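Local coordinates for cell wall surface anchor family protein (PDB 3TW0), which forms the adhesive tip pilin of a Group B Streptococcus pilus and probably attaches the bacterium to host surfaces through a metal-binding von Willebrand factor A-type domain, at residues 232-237 with 278-283; 191-196 with 294-299; 246-251 with 272-277. The protein carries 2 engineered substitutions. All blocks are in the same frame, centred on the assembly; numbering follows the deposited sequence.

In the fold
All three contacts lie within the long excursion between strands 165-172 and 319-324, neighbours in the parallel sheet of the von Willebrand factor A fold. They are nested: 246-251 with 272-277 lies inside the loop closed by 232-237 with 278-283, itself inside that closed by 191-196 with 294-299. Contact 1 is the middle link, its centre about 15 Å from each of the others. It touches contact 2 through Leu233 and Tyr283, and contact 3 through Arg237 and Trp281. Contacts 2 and 3, with centres about 28 Å apart, do not touch. The excursion is thus an insertion in the A-type fold, in which contact 1 connects the region of helix 192-201 with the antiparallel sheet containing strand 271-276.

Contact 1 (232-237 with 278-283); sequences KLFSDR and DYNWVY
Arg237 and Trp281 both turn CG anti to the carbonyl carbon (chi1 -57° and -68°), and an extended chain from CG to NE then carries the arginine across the indole. Its CD stands over the six-membered ring, 3.5 Å from the centroid, in a CH-pi contact. Farther out the guanidinium lies flat on the ring system, the planes nearly parallel, with NE 3.3 Å from Trp281 CE3. Arginine suits this place because its methylenes and its planar cation can both use an aromatic face while the N-H groups remain available at the edge of the guanidinium. There NH2 donates to water 2, at 2.8 Å, and the same water donates to Val282 O; a further bond from NH2 reaches Lys290 O. On the other indole face lies Asp278 CB, and NE1 is held by Trp276 O.

Two backbone bonds of Phe234 reach the residues flanking Trp281. Its N-H meets Asn280 O at 2.7 Å, in the carbonyl plane, whereas Val282 N, 2.8 Å from Phe234 O, stands 52° above the plane of that carbonyl. Together they make an isolated beta bridge, Phe234 with Trp281, between two loops of the insertion in the A-type domain. Leu233, buried, sets CD2 against the Asn280 carbonyl and CD1 at the edge of the Tyr283 ring, 3.8 Å from CE1. Water 1 joins Lys232 O to Asn280 OD1.

Segment 232-237, without regular structure, follows helix 220-223. Segment 278-283, 3-10 at 278-280, lies in the loop between strand 271-276 and helix 302-312; Phe234 stacks on Trp276 of that strand.

Contact 2 (191-196 with 294-299); sequences SYQNQF and ATKQIK
Thr295 and Lys296 meet the first turn of helix 192-201, whose N-cap is Ser191: its OG accepts from Asn194 N at 3.0 Å. Thr295 OG1 also comes to the helix start and accepts from Gln193 N, 2.8 Å away, although the N-H...O angle is a bent 144°. A threonine hydroxyl fits here because the amides of a first turn have no partners in the preceding turn.

The close packing lies deeper, on Phe196. Lys296 CG, anti to the backbone N (chi1 180°), and CD, bent at chi2 (66°), come up to the ring, and the extended remainder carries CE over its centre, 3.8 Å from the centroid. NZ lies farther off the normal in a cation-pi contact. Lysine serves both needs, with methylenes for the ring and a charge for Glu303 of helix 302-312, which forms a salt bridge with NZ. Ile298 CD1 adds an apolar touch near Phe196 CE1.

The outer side is looser: Thr295 is exposed, and the Gln193 amide lies beside the lysine chain, OE1 3.4 Å from Lys296 CD. Water 3 bridges Gln193 NE2, also bonded to Asn197 OD1, and Lys296 NZ, which donates to it at 2.7 Å.

Contact 3 (246-251 with 272-277); sequences TQAAYR and IYLYWR
A short antiparallel ladder pairs strand 249-251 with the start of strand 271-276, within the antiparallel sheet that also contains strand 70-78. Tyr250 and Ile272 are a hydrogen-bonded pair: Tyr250 N meets Ile272 O at 2.8 Å, and Ile272 N returns a bond to Tyr250 O at 3.0 Å. Ala249 and Tyr273 form the adjoining non-hydrogen-bonded pair. Beyond them Leu274 N donates to Ala248 O at 3.2 Å, a longer but nearly straight bond of 168°.

On one face of the sheet, small Ala249 lets its CB stand over the Tyr273 ring, 4.1 Å from the centroid and displaced toward the rim. On the other, Tyr250 CB packs against Leu274 CD2, and the apolar group of Tyr250, Ile272 and Leu274 reaches Leu85 of strand 84-85; Met260 of helix 257-263 also touches Tyr250 and Ile272.

Gln247, just before strand 249-251, extends the pairing through its side chain. Its CG is anti to the backbone N (chi1 164°) and the chain runs straight on, a reach that suits glutamine, whose amide can replace a backbone donor. NE2 donates to Leu274 O at 2.7 Å from 51° above the carbonyl plane, while lying over one face of the Tyr275 ring, 3.5 Å from CE1.

Contact 1 (232-237 with 278-283)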
loop_
_atom_site.group_PDB
_atom_site.type_symbol
_atom_site.label_atom_id
_atom_site.label_comp_id
_atom_site.label_asym_id
_atom_site.label_seq_id
_atom_site.Cartn_x
_atom_site.Cartn_y
_atom_site.Cartn_z
ATOM N N LYS A 232 6.378 -3.818 -8.299
ATOM C CA LYS A 232 6.234 -5.053 -9.065
ATOM C C LYS A 232 6.186 -6.295 -8.195
ATOM O O LYS A 232 6.777 -6.323 -7.132
ATOM C CB LYS A 232 7.389 -5.201 -10.079
ATOM C CG LYS A 232 7.282 -4.258 -11.299
ATOM C CD LYS A 232 8.400 -4.527 -12.344
ATOM C CE LYS A 232 9.678 -3.690 -12.112
ATOM N NZ LYS A 232 10.443 -4.054 -10.849
ATOM N N LEU A 233 5.466 -7.316 -8.653
ATOM C CA LEU A 233 5.627 -8.655 -8.122
ATOM C C LEU A 233 6.632 -9.351 -9.024
ATOM O O LEU A 233 6.708 -9.028 -10.225
ATOM C CB LEU A 233 4.289 -9.386 -8.127
ATOM C CG LEU A 233 3.294 -8.873 -7.075
ATOM C CD1 LEU A 233 1.860 -9.205 -7.449
ATOM C CD2 LEU A 233 3.641 -9.386 -5.635
ATOM N N PHE A 234 7.373 -10.312 -8.484
ATOM C CA PHE A 234 8.559 -10.831 -9.196
ATOM C C PHE A 234 8.268 -12.114 -9.948
ATOM O O PHE A 234 7.709 -13.051 -9.394
ATOM C CB PHE A 234 9.763 -10.994 -8.236
ATOM C CG PHE A 234 10.139 -9.720 -7.531
ATOM C CD1 PHE A 234 10.571 -8.614 -8.250
ATOM C CD2 PHE A 234 10.028 -9.605 -6.154
ATOM C CE1 PHE A 234 10.916 -7.408 -7.591
ATOM C CE2 PHE A 234 10.377 -8.413 -5.482
ATOM C CZ PHE A 234 10.814 -7.325 -6.202
ATOM N N SER A 235 8.638 -12.133 -11.229
ATOM C CA SER A 235 8.534 -13.367 -12.015
ATOM C C SER A 235 9.707 -14.309 -11.724
ATOM O O SER A 235 9.540 -15.534 -11.712
ATOM C CB SER A 235 8.375 -13.088 -13.522
ATOM O OG SER A 235 9.329 -12.130 -13.960
ATOM N N ASP A 236 10.872 -13.729 -11.472
ATOM C CA ASP A 236 12.053 -14.493 -11.086
ATOM C C ASP A 236 12.026 -14.521 -9.551
ATOM O O ASP A 236 12.094 -13.488 -8.887
ATOM C CB ASP A 236 13.320 -13.823 -11.656
ATOM C CG ASP A 236 14.638 -14.570 -11.313
ATOM O OD1 ASP A 236 14.658 -15.596 -10.568
ATOM O OD2 ASP A 236 15.682 -14.111 -11.829
ATOM N N ARG A 237 11.886 -15.702 -8.984
ATOM C CA ARG A 237 11.709 -15.823 -7.536
ATOM C C ARG A 237 13.032 -15.840 -6.761
ATOM O O ARG A 237 13.027 -15.760 -5.515
ATOM C CB ARG A 237 10.915 -17.085 -7.233
ATOM C CG ARG A 237 9.594 -17.112 -7.926
ATOM C CD ARG A 237 9.057 -18.489 -8.018
ATOM N NE ARG A 237 7.695 -18.488 -8.532
ATOM C CZ ARG A 237 6.968 -19.581 -8.744
ATOM N NH1 ARG A 237 7.462 -20.773 -8.474
ATOM N NH2 ARG A 237 5.723 -19.470 -9.200
ATOM N N ASP A 278 7.092 -15.803 -0.936
ATOM C CA ASP A 278 6.127 -16.023 -2.016
ATOM C C ASP A 278 5.006 -14.978 -2.144
ATOM O O ASP A 278 4.326 -14.909 -3.183
ATOM C CB ASP A 278 5.586 -17.463 -2.036
ATOM C CG ASP A 278 4.705 -17.802 -0.827
ATOM O OD1 ASP A 278 3.981 -16.938 -0.308
ATOM O OD2 ASP A 278 4.729 -18.970 -0.412
ATOM N N TYR A 279 4.852 -14.137 -1.124
ATOM C CA TYR A 279 3.958 -13.004 -1.227
ATOM C C TYR A 279 4.546 -11.879 -2.110
ATOM O O TYR A 279 3.853 -10.936 -2.448
ATOM C CB TYR A 279 3.503 -12.489 0.151
ATOM C CG TYR A 279 4.599 -12.139 1.124
ATOM C CD1 TYR A 279 4.748 -12.856 2.318
ATOM C CD2 TYR A 279 5.462 -11.083 0.880
ATOM C CE1 TYR A 279 5.753 -12.526 3.230
ATOM C CE2 TYR A 279 6.442 -10.750 1.771
ATOM C CZ TYR A 279 6.585 -11.478 2.956
ATOM O OH TYR A 279 7.593 -11.128 3.840
ATOM N N ASN A 280 5.796 -12.016 -2.523
ATOM C CA ASN A 280 6.366 -11.097 -3.516
ATOM C C ASN A 280 6.344 -11.572 -4.967
ATOM O O ASN A 280 6.807 -10.842 -5.848
ATOM C CB ASN A 280 7.798 -10.699 -3.129
ATOM C CG ASN A 280 7.824 -9.622 -2.059
ATOM O OD1 ASN A 280 7.082 -8.627 -2.145
ATOM N ND2 ASN A 280 8.677 -9.806 -1.044
ATOM N N TRP A 281 5.829 -12.777 -5.208
ATOM C CA TRP A 281 5.886 -13.453 -6.500
ATOM C C TRP A 281 4.749 -13.025 -7.413
ATOM O O TRP A 281 3.662 -12.682 -6.955
ATOM C CB TRP A 281 5.712 -14.970 -6.314
ATOM C CG TRP A 281 6.835 -15.699 -5.602
ATOM C CD1 TRP A 281 7.955 -15.146 -5.016
ATOM C CD2 TRP A 281 6.909 -17.111 -5.338
ATOM N NE1 TRP A 281 8.738 -16.130 -4.459
ATOM C CE2 TRP A 281 8.117 -17.344 -4.626
ATOM C CE3 TRP A 281 6.088 -18.207 -5.656
ATOM C CZ2 TRP A 281 8.519 -18.621 -4.231
ATOM C CZ3 TRP A 281 6.484 -19.478 -5.246
ATOM C CH2 TRP A 281 7.706 -19.679 -4.554
ATOM N N VAL A 282 4.965 -13.119 -8.713
ATOM C CA VAL A 282 3.817 -13.050 -9.638
ATOM C C VAL A 282 2.855 -14.153 -9.205
ATOM O O VAL A 282 3.289 -15.238 -8.811
ATOM C CB VAL A 282 4.272 -13.205 -11.105
ATOM C CG1 VAL A 282 3.076 -13.371 -12.041
ATOM C CG2 VAL A 282 5.064 -11.999 -11.510
ATOM N N TYR A 283 1.561 -13.855 -9.202
ATOM C CA TYR A 283 0.584 -14.858 -8.829
ATOM C C TYR A 283 -0.672 -14.677 -9.707
ATOM O O TYR A 283 -0.825 -13.659 -10.380
ATOM C CB TYR A 283 0.245 -14.784 -7.319
ATOM C CG TYR A 283 -0.736 -13.670 -6.998
ATOM C CD1 TYR A 283 -0.302 -12.350 -6.891
ATOM C CD2 TYR A 283 -2.092 -13.937 -6.839
ATOM C CE1 TYR A 283 -1.193 -11.320 -6.609
ATOM C CE2 TYR A 283 -3.013 -12.902 -6.573
ATOM C CZ TYR A 283 -2.551 -11.607 -6.464
ATOM O OH TYR A 283 -3.425 -10.608 -6.195
HETATM O O HOH W 1 6.187 -6.870 -4.420
HETATM O O HOH W 2 5.498 -16.660 -9.436
#

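Contact 2 (191-196 with 294-299)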
loop_
_atom_site.group_PDB
_atom_site.type_symbol
_atom_site.label_atom_id
_atom_site.label_comp_id
_atom_site.label_asym_id
_atom_site.label_seq_id
_atom_site.Cartn_x
_atom_site.Cartn_y
_atom_site.Cartn_z
ATOM N N SER A 191 -9.680 -21.853 -16.016
ATOM C CA SER A 191 -8.415 -21.113 -16.135
ATOM C C SER A 191 -8.432 -19.869 -15.254
ATOM O O SER A 191 -9.487 -19.302 -14.991
ATOM C CB SER A 191 -8.145 -20.675 -17.587
ATOM O OG SER A 191 -9.031 -19.633 -17.934
ATOM N N TYR A 192 -7.254 -19.415 -14.835
ATOM C CA TYR A 192 -7.195 -18.189 -14.055
ATOM C C TYR A 192 -7.775 -16.984 -14.824
ATOM O O TYR A 192 -8.438 -16.135 -14.224
ATOM C CB TYR A 192 -5.765 -17.922 -13.561
ATOM C CG TYR A 192 -5.299 -18.920 -12.529
ATOM C CD1 TYR A 192 -6.011 -19.064 -11.312
ATOM C CD2 TYR A 192 -4.139 -19.701 -12.731
ATOM C CE1 TYR A 192 -5.597 -19.985 -10.331
ATOM C CE2 TYR A 192 -3.704 -20.619 -11.732
ATOM C CZ TYR A 192 -4.456 -20.738 -10.552
ATOM O OH TYR A 192 -4.097 -21.593 -9.563
ATOM N N GLN A 193 -7.549 -16.922 -16.142
ATOM C CA GLN A 193 -8.139 -15.832 -16.932
ATOM C C GLN A 193 -9.672 -15.849 -16.853
ATOM O O GLN A 193 -10.297 -14.819 -16.608
ATOM C CB GLN A 193 -7.664 -15.834 -18.390
ATOM C CG GLN A 193 -8.157 -14.589 -19.177
ATOM C CD GLN A 193 -7.609 -13.272 -18.613
ATOM O OE1 GLN A 193 -6.400 -13.100 -18.498
ATOM N NE2 GLN A 193 -8.502 -12.345 -18.260
ATOM N N ASN A 194 -10.279 -17.019 -17.039
ATOM C CA ASN A 194 -11.723 -17.114 -16.908
ATOM C C ASN A 194 -12.190 -16.849 -15.475
ATOM O O ASN A 194 -13.272 -16.318 -15.265
ATOM C CB ASN A 194 -12.250 -18.461 -17.434
ATOM C CG ASN A 194 -12.174 -18.573 -18.968
ATOM O OD1 ASN A 194 -12.241 -17.566 -19.673
ATOM N ND2 ASN A 194 -12.038 -19.802 -19.481
ATOM N N GLN A 195 -11.375 -17.205 -14.479
ATOM C CA GLN A 195 -11.737 -16.909 -13.078
ATOM C C GLN A 195 -11.739 -15.399 -12.873
ATOM O O GLN A 195 -12.660 -14.845 -12.302
ATOM C CB GLN A 195 -10.769 -17.578 -12.090
ATOM C CG GLN A 195 -10.891 -19.098 -12.006
ATOM C CD GLN A 195 -10.155 -19.649 -10.805
ATOM O OE1 GLN A 195 -10.183 -19.050 -9.722
ATOM N NE2 GLN A 195 -9.472 -20.754 -10.997
ATOM N N PHE A 196 -10.730 -14.738 -13.403
ATOM C CA PHE A 196 -10.571 -13.274 -13.253
ATOM C C PHE A 196 -11.752 -12.568 -13.906
ATOM O O PHE A 196 -12.454 -11.747 -13.278
ATOM C CB PHE A 196 -9.253 -12.861 -13.916
ATOM C CG PHE A 196 -8.930 -11.390 -13.816
ATOM C CD1 PHE A 196 -8.364 -10.858 -12.654
ATOM C CD2 PHE A 196 -9.126 -10.537 -14.926
ATOM C CE1 PHE A 196 -8.029 -9.505 -12.587
ATOM C CE2 PHE A 196 -8.812 -9.202 -14.852
ATOM C CZ PHE A 196 -8.270 -8.668 -13.681
ATOM N N ALA A 294 -0.564 -19.919 -16.170
ATOM C CA ALA A 294 -0.263 -19.856 -17.601
ATOM C C ALA A 294 -1.285 -18.974 -18.319
ATOM O O ALA A 294 -1.257 -18.831 -19.565
ATOM C CB ALA A 294 -0.270 -21.269 -18.198
ATOM N N THR A 295 -2.214 -18.401 -17.568
ATOM C CA THR A 295 -3.100 -17.401 -18.185
ATOM C C THR A 295 -2.993 -16.044 -17.478
ATOM O O THR A 295 -2.020 -15.347 -17.657
ATOM C CB THR A 295 -4.571 -17.886 -18.324
ATOM O OG1 THR A 295 -5.129 -18.123 -17.027
ATOM C CG2 THR A 295 -4.676 -19.153 -19.172
ATOM N N LYS A 296 -4.003 -15.664 -16.699
ATOM C CA LYS A 296 -3.993 -14.355 -16.064
ATOM C C LYS A 296 -2.853 -14.323 -15.052
ATOM O O LYS A 296 -2.704 -15.292 -14.278
ATOM C CB LYS A 296 -5.318 -14.122 -15.313
ATOM C CG LYS A 296 -5.424 -12.749 -14.588
ATOM C CD LYS A 296 -5.434 -11.584 -15.604
ATOM C CE LYS A 296 -4.997 -10.298 -14.968
ATOM N NZ LYS A 296 -5.110 -9.076 -15.828
ATOM N N GLN A 297 -2.103 -13.210 -15.038
ATOM C CA GLN A 297 -1.029 -12.973 -14.052
ATOM C C GLN A 297 -1.095 -11.572 -13.469
ATOM O O GLN A 297 -1.152 -10.565 -14.217
ATOM C CB GLN A 297 0.363 -13.199 -14.650
ATOM C CG GLN A 297 0.731 -14.665 -14.981
ATOM C CD GLN A 297 2.089 -14.784 -15.671
ATOM O OE1 GLN A 297 2.652 -15.874 -15.795
ATOM N NE2 GLN A 297 2.616 -13.667 -16.124
ATOM N N ILE A 298 -1.094 -11.498 -12.140
ATOM C CA ILE A 298 -1.008 -10.203 -11.445
ATOM C C ILE A 298 0.486 -9.916 -11.287
ATOM O O ILE A 298 1.208 -10.756 -10.771
ATOM C CB ILE A 298 -1.744 -10.252 -10.085
ATOM C CG1 ILE A 298 -3.214 -10.691 -10.269
ATOM C CG2 ILE A 298 -1.607 -8.951 -9.295
ATOM C CD1 ILE A 298 -4.087 -9.729 -11.078
ATOM N N LYS A 299 0.955 -8.759 -11.760
ATOM C CA LYS A 299 2.404 -8.467 -11.789
ATOM C C LYS A 299 2.794 -7.176 -11.080
ATOM O O LYS A 299 3.991 -6.883 -10.925
ATOM C CB LYS A 299 2.901 -8.429 -13.239
ATOM C CG LYS A 299 2.661 -9.727 -14.030
ATOM C CD LYS A 299 2.763 -9.502 -15.548
ATOM C CE LYS A 299 3.255 -10.755 -16.229
ATOM N NZ LYS A 299 2.487 -11.100 -17.490
HETATM O O HOH W 3 -7.033 -9.499 -17.726
#

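Contact 3 (246-251 with 272-277)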
loop_
_atom_site.group_PDB
_atom_site.type_symbol
_atom_site.label_atom_id
_atom_site.label_comp_id
_atom_site.label_asym_id
_atom_site.label_seq_id
_atom_site.Cartn_x
_atom_site.Cartn_y
_atom_site.Cartn_z
ATOM N N THR A 246 23.660 -13.407 -10.660
ATOM C CA THR A 246 23.803 -14.690 -10.002
ATOM C C THR A 246 23.055 -14.668 -8.672
ATOM O O THR A 246 22.983 -13.623 -8.010
ATOM C CB THR A 246 25.312 -15.103 -9.858
ATOM O OG1 THR A 246 25.635 -15.275 -8.475
ATOM C CG2 THR A 246 26.258 -14.045 -10.450
ATOM N N GLN A 247 22.464 -15.808 -8.312
ATOM C CA GLN A 247 21.582 -15.897 -7.135
ATOM C C GLN A 247 22.382 -15.701 -5.855
ATOM O O GLN A 247 23.438 -16.298 -5.712
ATOM C CB GLN A 247 20.832 -17.243 -7.112
ATOM C CG GLN A 247 20.207 -17.581 -5.755
ATOM C CD GLN A 247 19.192 -18.706 -5.792
ATOM O OE1 GLN A 247 19.263 -19.619 -6.623
ATOM N NE2 GLN A 247 18.240 -18.652 -4.873
ATOM N N ALA A 248 21.885 -14.870 -4.933
ATOM C CA ALA A 248 22.520 -14.720 -3.622
ATOM C C ALA A 248 22.290 -15.914 -2.720
ATOM O O ALA A 248 21.347 -16.685 -2.907
ATOM C CB ALA A 248 22.076 -13.436 -2.924
ATOM N N ALA A 249 23.171 -16.064 -1.743
ATOM C CA ALA A 249 23.075 -17.129 -0.770
ATOM C C ALA A 249 23.429 -16.624 0.638
ATOM O O ALA A 249 24.083 -15.597 0.804
ATOM C CB ALA A 249 23.965 -18.293 -1.177
ATOM N N TYR A 250 22.972 -17.340 1.648
ATOM C CA TYR A 250 23.261 -17.017 3.032
ATOM C C TYR A 250 24.225 -18.087 3.530
ATOM O O TYR A 250 23.842 -19.256 3.667
ATOM C CB TYR A 250 21.958 -17.083 3.827
ATOM C CG TYR A 250 22.041 -16.793 5.307
ATOM C CD1 TYR A 250 21.844 -15.511 5.787
ATOM C CD2 TYR A 250 22.255 -17.809 6.221
ATOM C CE1 TYR A 250 21.893 -15.236 7.128
ATOM C CE2 TYR A 250 22.305 -17.547 7.590
ATOM C CZ TYR A 250 22.133 -16.255 8.029
ATOM O OH TYR A 250 22.186 -15.977 9.378
ATOM N N ARG A 251 25.479 -17.704 3.765
ATOM C CA ARG A 251 26.437 -18.621 4.360
ATOM C C ARG A 251 26.022 -18.891 5.799
ATOM O O ARG A 251 25.843 -17.967 6.570
ATOM C CB ARG A 251 27.847 -18.019 4.320
ATOM C CG ARG A 251 28.959 -19.000 4.646
ATOM C CD ARG A 251 30.301 -18.342 4.403
ATOM N NE ARG A 251 31.403 -19.191 4.822
ATOM C CZ ARG A 251 32.602 -19.176 4.251
ATOM N NH1 ARG A 251 32.851 -18.368 3.223
ATOM N NH2 ARG A 251 33.546 -19.986 4.701
ATOM N N ILE A 272 22.377 -21.450 2.313
ATOM C CA ILE A 272 20.945 -21.361 2.023
ATOM C C ILE A 272 20.754 -20.383 0.867
ATOM O O ILE A 272 20.985 -19.163 1.019
ATOM C CB ILE A 272 20.148 -20.871 3.243
ATOM C CG1 ILE A 272 20.405 -21.775 4.457
ATOM C CG2 ILE A 272 18.666 -20.800 2.913
ATOM C CD1 ILE A 272 19.800 -21.237 5.718
ATOM N N TYR A 273 20.374 -20.913 -0.296
ATOM C CA TYR A 273 20.134 -20.073 -1.465
ATOM C C TYR A 273 18.815 -19.343 -1.244
ATOM O O TYR A 273 17.844 -19.948 -0.768
ATOM C CB TYR A 273 20.159 -20.906 -2.752
ATOM C CG TYR A 273 21.584 -21.267 -3.086
ATOM C CD1 TYR A 273 22.211 -22.389 -2.493
ATOM C CD2 TYR A 273 22.352 -20.442 -3.926
ATOM C CE1 TYR A 273 23.564 -22.704 -2.773
ATOM C CE2 TYR A 273 23.688 -20.742 -4.209
ATOM C CZ TYR A 273 24.288 -21.874 -3.629
ATOM O OH TYR A 273 25.607 -22.155 -3.921
ATOM N N LEU A 274 18.815 -18.049 -1.568
ATOM C CA LEU A 274 17.762 -17.109 -1.182
ATOM C C LEU A 274 16.733 -16.849 -2.290
ATOM O O LEU A 274 17.088 -16.677 -3.467
ATOM C CB LEU A 274 18.386 -15.790 -0.710
ATOM C CG LEU A 274 19.347 -15.956 0.490
ATOM C CD1 LEU A 274 19.995 -14.661 0.795
ATOM C CD2 LEU A 274 18.648 -16.527 1.753
ATOM N N TYR A 275 15.461 -16.853 -1.884
ATOM C CA TYR A 275 14.320 -16.554 -2.735
ATOM C C TYR A 275 13.509 -15.466 -2.046
ATOM O O TYR A 275 13.490 -15.353 -0.798
ATOM C CB TYR A 275 13.417 -17.805 -2.914
ATOM C CG TYR A 275 14.103 -18.978 -3.589
ATOM C CD1 TYR A 275 15.084 -19.702 -2.926
ATOM C CD2 TYR A 275 13.773 -19.350 -4.885
ATOM C CE1 TYR A 275 15.737 -20.747 -3.531
ATOM C CE2 TYR A 275 14.425 -20.426 -5.508
ATOM C CZ TYR A 275 15.398 -21.110 -4.810
ATOM O OH TYR A 275 16.054 -22.150 -5.380
ATOM N N TRP A 276 12.829 -14.658 -2.856
ATOM C CA TRP A 276 11.856 -13.727 -2.342
ATOM C C TRP A 276 10.782 -14.579 -1.666
ATOM O O TRP A 276 10.479 -15.676 -2.136
ATOM C CB TRP A 276 11.242 -12.961 -3.506
ATOM C CG TRP A 276 12.248 -12.171 -4.300
ATOM C CD1 TRP A 276 12.614 -12.365 -5.593
ATOM C CD2 TRP A 276 13.003 -11.056 -3.831
ATOM N NE1 TRP A 276 13.557 -11.439 -5.967
ATOM C CE2 TRP A 276 13.812 -10.622 -4.898
ATOM C CE3 TRP A 276 13.076 -10.380 -2.604
ATOM C CZ2 TRP A 276 14.676 -9.533 -4.783
ATOM C CZ3 TRP A 276 13.935 -9.304 -2.491
ATOM C CH2 TRP A 276 14.717 -8.887 -3.579
ATOM N N ARG A 277 10.226 -14.105 -0.558
ATOM C CA ARG A 277 9.102 -14.816 0.059
ATOM C C ARG A 277 7.933 -14.765 -0.939
ATOM O O ARG A 277 7.832 -13.801 -1.732
ATOM C CB ARG A 277 8.738 -14.168 1.388
ATOM C CG ARG A 277 9.824 -14.259 2.430
ATOM C CD ARG A 277 9.344 -13.728 3.785
ATOM N NE ARG A 277 8.361 -14.626 4.346
ATOM C CZ ARG A 277 7.827 -14.551 5.563
ATOM N NH1 ARG A 277 8.174 -13.614 6.426
ATOM N NH2 ARG A 277 6.936 -15.450 5.922
#